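Long-range contacts in cyclin-dependent kinase inhibitor 3 (Homo sapiens, PDB 1FPZ), which dephosphorylates proteins on tyrosine, serine or threonine, including the activating phosphothreonine of CDK2, and may help to regulate the cell cycle: residues I29-S33 and S170-R175; T64-K68 and L95-I101; I72-F78 and R134-S140. The protein carries 1 engineered substitution. One frame throughout, in Å; residues are numbered along the deposited sequence.

Contact 1: I29-S33 and S170-R175; sequences ISWLS and SLRDLR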
loop_
_atom_site.group_PDB
_atom_site.type_symbol
_atom_site.label_atom_id
_atom_site.label_comp_id
_atom_site.label_asym_id
_atom_site.label_seq_id
_atom_site.Cartn_x
_atom_site.Cartn_y
_atom_site.Cartn_z
ATOM N N ILE A 29 9.437 5.127 6.051
ATOM C CA ILE A 29 8.370 4.143 6.104
ATOM C C ILE A 29 7.536 4.432 7.350
ATOM O O ILE A 29 8.084 4.559 8.449
ATOM C CB ILE A 29 8.957 2.730 6.242
ATOM C CG1 ILE A 29 10.011 2.495 5.161
ATOM C CG2 ILE A 29 7.853 1.684 6.191
ATOM C CD1 ILE A 29 10.677 1.136 5.236
ATOM N N SER A 30 6.226 4.564 7.173
ATOM C CA SER A 30 5.302 4.797 8.283
ATOM C C SER A 30 4.729 3.434 8.643
ATOM O O SER A 30 3.965 2.853 7.872
ATOM C CB SER A 30 4.194 5.718 7.838
ATOM O OG SER A 30 4.733 6.949 7.406
ATOM N N TRP A 31 5.097 2.924 9.810
ATOM C CA TRP A 31 4.651 1.604 10.218
ATOM C C TRP A 31 3.303 1.534 10.956
ATOM O O TRP A 31 3.169 2.047 12.071
ATOM C CB TRP A 31 5.762 0.950 11.046
ATOM C CG TRP A 31 7.060 0.669 10.278
ATOM C CD1 TRP A 31 8.239 1.353 10.370
ATOM C CD2 TRP A 31 7.299 -0.413 9.368
ATOM N NE1 TRP A 31 9.199 0.762 9.583
ATOM C CE2 TRP A 31 8.648 -0.322 8.954
ATOM C CE3 TRP A 31 6.499 -1.450 8.862
ATOM C CZ2 TRP A 31 9.222 -1.230 8.056
ATOM C CZ3 TRP A 31 7.064 -2.354 7.972
ATOM C CH2 TRP A 31 8.419 -2.238 7.577
ATOM N N LEU A 32 2.325 0.869 10.330
ATOM C CA LEU A 32 0.985 0.725 10.900
ATOM C C LEU A 32 0.851 -0.497 11.823
ATOM O O LEU A 32 1.090 -1.629 11.402
ATOM C CB LEU A 32 -0.045 0.604 9.781
ATOM C CG LEU A 32 -1.511 0.321 10.191
ATOM C CD1 LEU A 32 -2.092 1.540 10.925
ATOM C CD2 LEU A 32 -2.355 0.097 8.932
ATOM N N SER A 33 0.465 -0.272 13.072
ATOM C CA SER A 33 0.286 -1.402 13.978
ATOM C C SER A 33 -1.042 -2.064 13.642
ATOM O O SER A 33 -2.028 -1.383 13.377
ATOM C CB SER A 33 0.280 -0.936 15.428
ATOM O OG SER A 33 -0.469 -1.834 16.227
ATOM N N SER A 170 -7.918 5.099 11.830
ATOM C CA SER A 170 -6.598 4.537 12.097
ATOM C C SER A 170 -5.561 4.982 11.075
ATOM O O SER A 170 -4.424 5.277 11.434
ATOM C CB SER A 170 -6.647 3.011 12.124
ATOM O OG SER A 170 -7.581 2.529 13.069
ATOM N N LEU A 171 -5.935 5.026 9.799
ATOM C CA LEU A 171 -4.994 5.451 8.764
ATOM C C LEU A 171 -4.785 6.960 8.810
ATOM O O LEU A 171 -3.678 7.455 8.551
ATOM C CB LEU A 171 -5.483 5.015 7.373
ATOM C CG LEU A 171 -5.101 3.600 6.893
ATOM C CD1 LEU A 171 -3.600 3.498 6.837
ATOM C CD2 LEU A 171 -5.668 2.527 7.817
ATOM N N ARG A 172 -5.850 7.683 9.151
ATOM C CA ARG A 172 -5.793 9.137 9.266
ATOM C C ARG A 172 -4.745 9.461 10.337
ATOM O O ARG A 172 -3.951 10.384 10.191
ATOM C CB ARG A 172 -7.182 9.680 9.666
ATOM C CG ARG A 172 -8.334 9.462 8.633
ATOM C CD ARG A 172 -9.721 9.894 9.190
ATOM N NE ARG A 172 -10.821 9.872 8.211
ATOM C CZ ARG A 172 -12.109 10.070 8.507
ATOM N NH1 ARG A 172 -12.497 10.312 9.757
ATOM N NH2 ARG A 172 -13.025 10.014 7.555
ATOM N N ASP A 173 -4.739 8.653 11.397
ATOM C CA ASP A 173 -3.808 8.816 12.509
ATOM C C ASP A 173 -2.392 8.484 12.100
ATOM O O ASP A 173 -1.445 8.889 12.762
ATOM C CB ASP A 173 -4.220 7.917 13.678
ATOM C CG ASP A 173 -5.603 8.273 14.243
ATOM O OD1 ASP A 173 -6.025 7.619 15.233
ATOM O OD2 ASP A 173 -6.264 9.194 13.707
ATOM N N LEU A 174 -2.258 7.741 11.006
ATOM C CA LEU A 174 -0.952 7.339 10.496
ATOM C C LEU A 174 -0.438 8.240 9.380
ATOM O O LEU A 174 0.744 8.568 9.337
ATOM C CB LEU A 174 -1.015 5.905 9.959
ATOM C CG LEU A 174 0.255 5.043 9.840
ATOM C CD1 LEU A 174 0.440 4.627 8.390
ATOM C CD2 LEU A 174 1.488 5.773 10.371
ATOM N N ARG A 175 -1.333 8.640 8.483
ATOM C CA ARG A 175 -0.951 9.457 7.325
ATOM C C ARG A 175 -1.374 10.932 7.306
ATOM O O ARG A 175 -0.893 11.696 6.463
ATOM C CB ARG A 175 -1.496 8.807 6.043
ATOM C CG ARG A 175 -1.209 7.330 5.895
ATOM C CD ARG A 175 0.256 7.113 5.867
ATOM N NE ARG A 175 0.867 8.016 4.911
ATOM C CZ ARG A 175 2.144 8.352 4.946
ATOM N NH1 ARG A 175 2.922 7.848 5.892
ATOM N NH2 ARG A 175 2.631 9.191 4.048
#

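Contact 2: T64-K68 and L95-I101; sequences TEELK and LYQQCGI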
loop_
_atom_site.group_PDB
_atom_site.type_symbol
_atom_site.label_atom_id
_atom_site.label_comp_id
_atom_site.label_asym_id
_atom_site.label_seq_id
_atom_site.Cartn_x
_atom_site.Cartn_y
_atom_site.Cartn_z
ATOM N N THR A 64 16.176 1.516 -3.107
ATOM C CA THR A 64 15.951 0.079 -3.189
ATOM C C THR A 64 16.874 -0.632 -2.187
ATOM O O THR A 64 16.414 -1.393 -1.337
ATOM C CB THR A 64 16.245 -0.435 -4.646
ATOM O OG1 THR A 64 15.240 0.056 -5.548
ATOM C CG2 THR A 64 16.288 -1.959 -4.698
ATOM N N GLU A 65 18.177 -0.363 -2.289
ATOM C CA GLU A 65 19.188 -0.953 -1.406
ATOM C C GLU A 65 18.877 -0.662 0.068
ATOM O O GLU A 65 19.039 -1.521 0.935
ATOM C CB GLU A 65 20.559 -0.386 -1.753
ATOM C CG GLU A 65 21.703 -1.121 -1.121
ATOM C CD GLU A 65 21.972 -2.440 -1.800
ATOM O OE1 GLU A 65 21.143 -3.359 -1.666
ATOM O OE2 GLU A 65 23.013 -2.552 -2.482
ATOM N N GLU A 66 18.441 0.560 0.344
ATOM C CA GLU A 66 18.083 0.962 1.700
ATOM C C GLU A 66 16.961 0.068 2.239
ATOM O O GLU A 66 17.038 -0.444 3.360
ATOM C CB GLU A 66 17.609 2.416 1.693
ATOM C CG GLU A 66 16.737 2.774 2.868
ATOM C CD GLU A 66 17.507 3.303 4.061
ATOM O OE1 GLU A 66 18.514 2.683 4.467
ATOM O OE2 GLU A 66 17.086 4.347 4.603
ATOM N N LEU A 67 15.911 -0.094 1.435
ATOM C CA LEU A 67 14.771 -0.912 1.807
ATOM C C LEU A 67 15.208 -2.344 2.010
ATOM O O LEU A 67 14.750 -3.021 2.932
ATOM C CB LEU A 67 13.702 -0.870 0.713
ATOM C CG LEU A 67 13.062 0.482 0.412
ATOM C CD1 LEU A 67 12.294 0.382 -0.903
ATOM C CD2 LEU A 67 12.136 0.897 1.564
ATOM N N LYS A 68 16.083 -2.810 1.127
ATOM C CA LYS A 68 16.602 -4.164 1.192
ATOM C C LYS A 68 17.391 -4.334 2.490
ATOM O O LYS A 68 17.299 -5.369 3.164
ATOM C CB LYS A 68 17.514 -4.408 -0.013
ATOM C CG LYS A 68 18.352 -5.661 0.073
ATOM C CD LYS A 68 17.508 -6.900 0.049
ATOM C CE LYS A 68 18.395 -8.113 0.008
ATOM N NZ LYS A 68 17.630 -9.361 -0.204
ATOM N N LEU A 95 14.195 -3.426 -10.610
ATOM C CA LEU A 95 15.151 -3.179 -9.541
ATOM C C LEU A 95 14.853 -3.868 -8.226
ATOM O O LEU A 95 15.768 -4.400 -7.593
ATOM C CB LEU A 95 15.302 -1.680 -9.288
ATOM C CG LEU A 95 16.050 -0.921 -10.389
ATOM C CD1 LEU A 95 16.410 0.481 -9.912
ATOM C CD2 LEU A 95 17.320 -1.683 -10.759
ATOM N N TYR A 96 13.589 -3.858 -7.809
ATOM C CA TYR A 96 13.192 -4.493 -6.557
ATOM C C TYR A 96 13.510 -5.979 -6.565
ATOM O O TYR A 96 13.986 -6.534 -5.575
ATOM C CB TYR A 96 11.675 -4.371 -6.310
ATOM C CG TYR A 96 11.134 -3.015 -5.928
ATOM C CD1 TYR A 96 9.768 -2.843 -5.704
ATOM C CD2 TYR A 96 11.965 -1.916 -5.764
ATOM C CE1 TYR A 96 9.244 -1.619 -5.321
ATOM C CE2 TYR A 96 11.454 -0.690 -5.385
ATOM C CZ TYR A 96 10.092 -0.548 -5.161
ATOM O OH TYR A 96 9.582 0.655 -4.766
ATOM N N GLN A 97 13.189 -6.634 -7.673
ATOM C CA GLN A 97 13.411 -8.059 -7.775
ATOM C C GLN A 97 14.897 -8.375 -7.916
ATOM O O GLN A 97 15.375 -9.394 -7.421
ATOM C CB GLN A 97 12.601 -8.606 -8.937
ATOM C CG GLN A 97 11.096 -8.343 -8.773
ATOM C CD GLN A 97 10.322 -8.700 -10.007
ATOM O OE1 GLN A 97 9.968 -7.839 -10.796
ATOM N NE2 GLN A 97 10.075 -9.983 -10.193
ATOM N N GLN A 98 15.633 -7.487 -8.568
ATOM C CA GLN A 98 17.066 -7.691 -8.725
ATOM C C GLN A 98 17.698 -7.708 -7.346
ATOM O O GLN A 98 18.740 -8.326 -7.142
ATOM C CB GLN A 98 17.689 -6.547 -9.512
ATOM C CG GLN A 98 17.192 -6.418 -10.934
ATOM C CD GLN A 98 18.002 -5.412 -11.696
ATOM O OE1 GLN A 98 19.221 -5.396 -11.583
ATOM N NE2 GLN A 98 17.338 -4.568 -12.477
ATOM N N CYS A 99 17.055 -7.017 -6.403
ATOM C CA CYS A 99 17.548 -6.923 -5.033
ATOM C C CYS A 99 16.998 -7.999 -4.123
ATOM O O CYS A 99 17.178 -7.946 -2.913
ATOM C CB CYS A 99 17.195 -5.574 -4.433
ATOM S SG CYS A 99 18.613 -4.591 -4.024
ATOM N N GLY A 100 16.306 -8.966 -4.700
ATOM C CA GLY A 100 15.747 -10.049 -3.907
ATOM C C GLY A 100 14.439 -9.764 -3.173
ATOM O O GLY A 100 14.047 -10.511 -2.268
ATOM N N ILE A 101 13.756 -8.691 -3.548
ATOM C CA ILE A 101 12.487 -8.331 -2.895
ATOM C C ILE A 101 11.328 -8.904 -3.712
ATOM O O ILE A 101 11.334 -8.745 -4.916
ATOM C CB ILE A 101 12.297 -6.799 -2.882
ATOM C CG1 ILE A 101 13.498 -6.111 -2.235
ATOM C CG2 ILE A 101 10.984 -6.436 -2.160
ATOM C CD1 ILE A 101 13.394 -4.570 -2.263
#

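Contact 3: I72-F78 and R134-S140; sequences IQDIFVF and RKTLIHS. Engineered in segment 134-140: Ser-140 (natural residue Cys).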
loop_
_atom_site.group_PDB
_atom_site.type_symbol
_atom_site.label_atom_id
_atom_site.label_comp_id
_atom_site.label_asym_id
_atom_site.label_seq_id
_atom_site.Cartn_x
_atom_site.Cartn_y
_atom_site.Cartn_z
ATOM N N ILE A 72 13.062 -5.379 4.284
ATOM C CA ILE A 72 11.841 -5.442 3.502
ATOM C C ILE A 72 11.896 -6.719 2.683
ATOM O O ILE A 72 12.852 -6.946 1.952
ATOM C CB ILE A 72 11.742 -4.272 2.521
ATOM C CG1 ILE A 72 11.938 -2.942 3.253
ATOM C CG2 ILE A 72 10.403 -4.320 1.802
ATOM C CD1 ILE A 72 10.922 -2.662 4.324
ATOM N N GLN A 73 10.870 -7.546 2.784
ATOM C CA GLN A 73 10.861 -8.794 2.037
ATOM C C GLN A 73 9.892 -8.787 0.859
ATOM O O GLN A 73 10.168 -9.355 -0.194
ATOM C CB GLN A 73 10.505 -9.941 2.968
ATOM C CG GLN A 73 11.144 -9.833 4.331
ATOM C CD GLN A 73 11.338 -11.179 4.954
ATOM O OE1 GLN A 73 12.298 -11.877 4.639
ATOM N NE2 GLN A 73 10.412 -11.572 5.828
ATOM N N ASP A 74 8.747 -8.156 1.058
ATOM C CA ASP A 74 7.725 -8.051 0.026
ATOM C C ASP A 74 7.260 -6.608 -0.104
ATOM O O ASP A 74 7.014 -5.963 0.912
ATOM C CB ASP A 74 6.531 -8.926 0.394
ATOM C CG ASP A 74 6.837 -10.405 0.318
ATOM O OD1 ASP A 74 7.704 -10.885 1.080
ATOM O OD2 ASP A 74 6.197 -11.094 -0.502
ATOM N N ILE A 75 7.130 -6.104 -1.341
ATOM C CA ILE A 75 6.660 -4.725 -1.604
ATOM C C ILE A 75 5.440 -4.699 -2.546
ATOM O O ILE A 75 5.478 -5.332 -3.587
ATOM C CB ILE A 75 7.750 -3.861 -2.263
ATOM C CG1 ILE A 75 8.959 -3.752 -1.344
ATOM C CG2 ILE A 75 7.221 -2.452 -2.536
ATOM C CD1 ILE A 75 10.108 -3.085 -1.999
ATOM N N PHE A 76 4.370 -3.985 -2.182
ATOM C CA PHE A 76 3.180 -3.889 -3.031
ATOM C C PHE A 76 3.154 -2.501 -3.663
ATOM O O PHE A 76 3.218 -1.487 -2.967
ATOM C CB PHE A 76 1.877 -4.092 -2.243
ATOM C CG PHE A 76 1.676 -5.505 -1.738
ATOM C CD1 PHE A 76 2.542 -6.063 -0.794
ATOM C CD2 PHE A 76 0.607 -6.262 -2.195
ATOM C CE1 PHE A 76 2.326 -7.366 -0.307
ATOM C CE2 PHE A 76 0.389 -7.562 -1.720
ATOM C CZ PHE A 76 1.243 -8.108 -0.779
ATOM N N VAL A 77 3.033 -2.472 -4.982
ATOM C CA VAL A 77 3.046 -1.228 -5.731
ATOM C C VAL A 77 1.720 -0.959 -6.409
ATOM O O VAL A 77 1.255 -1.791 -7.195
ATOM C CB VAL A 77 4.133 -1.269 -6.799
ATOM C CG1 VAL A 77 4.116 0.023 -7.625
ATOM C CG2 VAL A 77 5.487 -1.485 -6.136
ATOM N N PHE A 78 1.105 0.187 -6.115
ATOM C CA PHE A 78 -0.169 0.500 -6.738
ATOM C C PHE A 78 -0.061 1.588 -7.797
ATOM O O PHE A 78 -1.075 2.061 -8.274
ATOM C CB PHE A 78 -1.235 0.878 -5.704
ATOM C CG PHE A 78 -1.331 -0.082 -4.546
ATOM C CD1 PHE A 78 -0.798 0.263 -3.294
ATOM C CD2 PHE A 78 -2.003 -1.281 -4.670
ATOM C CE1 PHE A 78 -0.943 -0.571 -2.175
ATOM C CE2 PHE A 78 -2.159 -2.130 -3.555
ATOM C CZ PHE A 78 -1.623 -1.760 -2.306
ATOM N N ARG A 134 6.329 -12.047 7.012
ATOM C CA ARG A 134 7.154 -11.318 6.060
ATOM C C ARG A 134 7.136 -9.801 6.246
ATOM O O ARG A 134 6.072 -9.176 6.255
ATOM C CB ARG A 134 6.703 -11.639 4.630
ATOM C CG ARG A 134 7.054 -13.041 4.168
ATOM C CD ARG A 134 8.558 -13.248 4.242
ATOM N NE ARG A 134 9.292 -12.601 3.152
ATOM C CZ ARG A 134 9.556 -13.184 1.987
ATOM N NH1 ARG A 134 10.233 -12.534 1.060
ATOM N NH2 ARG A 134 9.146 -14.422 1.753
ATOM N N LYS A 135 8.315 -9.209 6.375
ATOM C CA LYS A 135 8.389 -7.769 6.509
ATOM C C LYS A 135 7.785 -7.198 5.231
ATOM O O LYS A 135 8.390 -7.277 4.154
ATOM C CB LYS A 135 9.840 -7.327 6.640
ATOM C CG LYS A 135 10.017 -5.813 6.690
ATOM C CD LYS A 135 11.285 -5.453 7.420
ATOM C CE LYS A 135 11.422 -3.948 7.586
ATOM N NZ LYS A 135 12.305 -3.605 8.748
ATOM N N THR A 136 6.600 -6.614 5.344
ATOM C CA THR A 136 5.915 -6.080 4.173
ATOM C C THR A 136 5.728 -4.554 4.103
ATOM O O THR A 136 5.335 -3.911 5.072
ATOM C CB THR A 136 4.561 -6.742 4.065
ATOM O OG1 THR A 136 4.752 -8.153 4.008
ATOM C CG2 THR A 136 3.808 -6.277 2.834
ATOM N N LEU A 137 5.961 -4.001 2.917
ATOM C CA LEU A 137 5.838 -2.571 2.658
ATOM C C LEU A 137 4.927 -2.285 1.439
ATOM O O LEU A 137 5.006 -2.999 0.426
ATOM C CB LEU A 137 7.223 -2.027 2.376
ATOM C CG LEU A 137 7.331 -0.891 1.384
ATOM C CD1 LEU A 137 6.903 0.394 2.055
ATOM C CD2 LEU A 137 8.783 -0.819 0.866
ATOM N N ILE A 138 4.077 -1.244 1.520
ATOM C CA ILE A 138 3.206 -0.912 0.389
ATOM C C ILE A 138 3.334 0.561 0.024
ATOM O O ILE A 138 3.540 1.401 0.882
ATOM C CB ILE A 138 1.713 -1.261 0.674
ATOM C CG1 ILE A 138 1.015 -0.148 1.475
ATOM C CG2 ILE A 138 1.646 -2.542 1.493
ATOM C CD1 ILE A 138 -0.372 -0.511 1.921
ATOM N N HIS A 139 3.224 0.879 -1.259
ATOM C CA HIS A 139 3.330 2.266 -1.657
ATOM C C HIS A 139 2.616 2.592 -2.950
ATOM O O HIS A 139 2.416 1.747 -3.816
ATOM C CB HIS A 139 4.798 2.669 -1.798
ATOM C CG HIS A 139 5.366 2.455 -3.174
ATOM N ND1 HIS A 139 4.867 3.092 -4.294
ATOM C CD2 HIS A 139 6.418 1.720 -3.600
ATOM C CE1 HIS A 139 5.592 2.762 -5.347
ATOM N NE2 HIS A 139 6.540 1.928 -4.953
ATOM N N SER A 140 2.258 3.855 -3.057
ATOM C CA SER A 140 1.593 4.430 -4.205
ATOM C C SER A 140 2.550 5.509 -4.723
ATOM O O SER A 140 3.756 5.300 -4.812
ATOM C CB SER A 140 0.307 5.087 -3.748
ATOM O OG SER A 140 -0.793 4.289 -4.077
#

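Contact 1: I29-S33 and S170-R175
Leu-174 lies against Ser-30 and Leu-32, and it shares the apolar part of this contact between a strand and a helix with Leu-32. Its CB points to the strand. From there CG is carried away from its own backbone N, with chi1 at -157°, so that the branch leaves the helix and leads both methyls to the strand. CD2 reaches CB of Ser-30 at 3.7 Å. CD1 touches the same Ser-30 CB from 3.9 Å and also reaches along to Leu-32, where it stands 4.3 Å from CB. One leucine fork thus spans two strand residues whose backbones are separated by Trp-31. Leu-32 in turn sends its CD2 to CD1 of Leu-171, 4.2 Å away, the two side chains meeting at about a right angle. The polar end of the contact belongs to Arg-175. Its chain folds at chi2 and chi3 (-61° and -49°), bringing the guanidinium round to Ser-30, whose OG lies at its edge and in its plane. The separation of 2.5 Å between Ser-30 OG and Arg-175 NH1 is very short, and the exact nature of that approach is doubtful. Arg-175 NE makes a weak hydrogen bond to the carbonyl O of Gly-143, in the phosphate-binding loop that follows strand 136-139. Strand 30-33, whose residues belong to the region that interacts with CDK2, is one of the two outermost strands of the mixed sheet and pairs with strand 42-46 through Ser-30 and Leu-32. The end of helix 164-175 runs roughly antiparallel to it, and Leu-171 fills in behind, against Ala-151, Ala-152 and Leu-155 of helix 146-158.

Contact 2: T64-K68 and L95-I101
The Schellman motif that ends helix 92-98 is where this chain turns beside helix 60-70, and it sets Cys-99 against Thr-64 and Lys-68. Ile-101 N returns to Tyr-96 O, Gly-100 N bonds to Gln-97 O, and Gly-100 takes the positive phi of 80° at the turn. Thr-64 works with both branches. Its CG2, directed away from its own backbone N, packs on Cys-99 SG at 3.6 Å. Its OG1 lies in the plane of the Tyr-96 ring, at the edge, 3.8 Å from CD2, while its hydrogen bond goes back to Val-60 O within its own helix. Further along, Lys-68 kinks at chi2 (66°) and then runs straight, laying CD and CE beside the carbonyl of Cys-99. NZ ends 3.1 Å from Cys-99 O in a weak hydrogen bond to the first residue past the helix. On the inner side Tyr-96 and Ile-101 rest on Ile-75 of the sheet. Two helices side by side over one sheet face, with a Schellman turn feeding directly into strand 102-105, fit the alpha-beta sandwich of this phosphatase.

Contact 3: I72-F78 and R134-S140
Backbone bonds come first: Asp-74 pairs with Thr-136, and the two strands run in the same direction, register kept through to Val-77 and His-139. Leu-137 is held at both its polar backbone atoms, with N giving to Asp-74 O at 3.0 Å and O receiving Phe-76 N at 2.9 Å. His-139 repeats the pattern with Phe-76 O and Phe-78 N. At the start of the ladder Lys-135 O takes two donors, Gln-73 N at 2.8 Å and Asp-74 N at 3.2 Å, so Gln-73 is passed over in the register. CA-H...O contacts fill the gaps, for example Ile-75 CA to Leu-137 O. These are neighbouring inner strands of the phosphatase sheet, and strand 136-139 delivers His-139 and Ser-140 to the start of the phosphate-binding loop, the HCX5R signature of the family. Ser-140 is an engineered replacement for the cysteine predicted to form the phosphocysteine intermediate, and a sulfate ion lies about 4 Å from its side chain.

Apolar contacts divide between the sheet faces. Beside Leu-137, Ile-75 points the same way and brings CG1 to 3.7 Å from its CD2; next along, Val-77 flanks the His-139 ring, whose NE2 makes a weak hydrogen bond to Tyr-96 OH. On the other face, Phe-76 lays CE1 3.6 Å from Thr-136 CG2, and its ring also stacks with His-104. Phe-78 brings CE1 to 4.0 Å from Ile-138 CB.

A charged pair lies at the N-terminal end. Asp-74 OD1 sits over one face of the Arg-134 guanidinium, its carboxylate turned 74° from that plane, so the attraction is of charges without a directed N-H; the position of NH1 is less certain. Asp-74 OD2 has its hydrogen bond from His-104 NE2.

Contact 3 is the buried core of the three, built on backbone bonds between inner strands, whereas contacts 1 and 2 are partly buried and rest mainly on side chains. Contacts 1 and 3 reach the same sheet: the former holds a helix against one of its edge strands, 30-33, and Trp-31 and Ile-29 reach across to Lys-135 and Ile-72. Contact 2 joins two helices directly, with no strand taking part, yet it borders contact 3 where helix 60-70 leads to strand 74-77, through a probable hydrogen bond between Leu-67 O and Ile-72 N. All three have a basic side chain at one end, but only contact 3 pairs it with an acid.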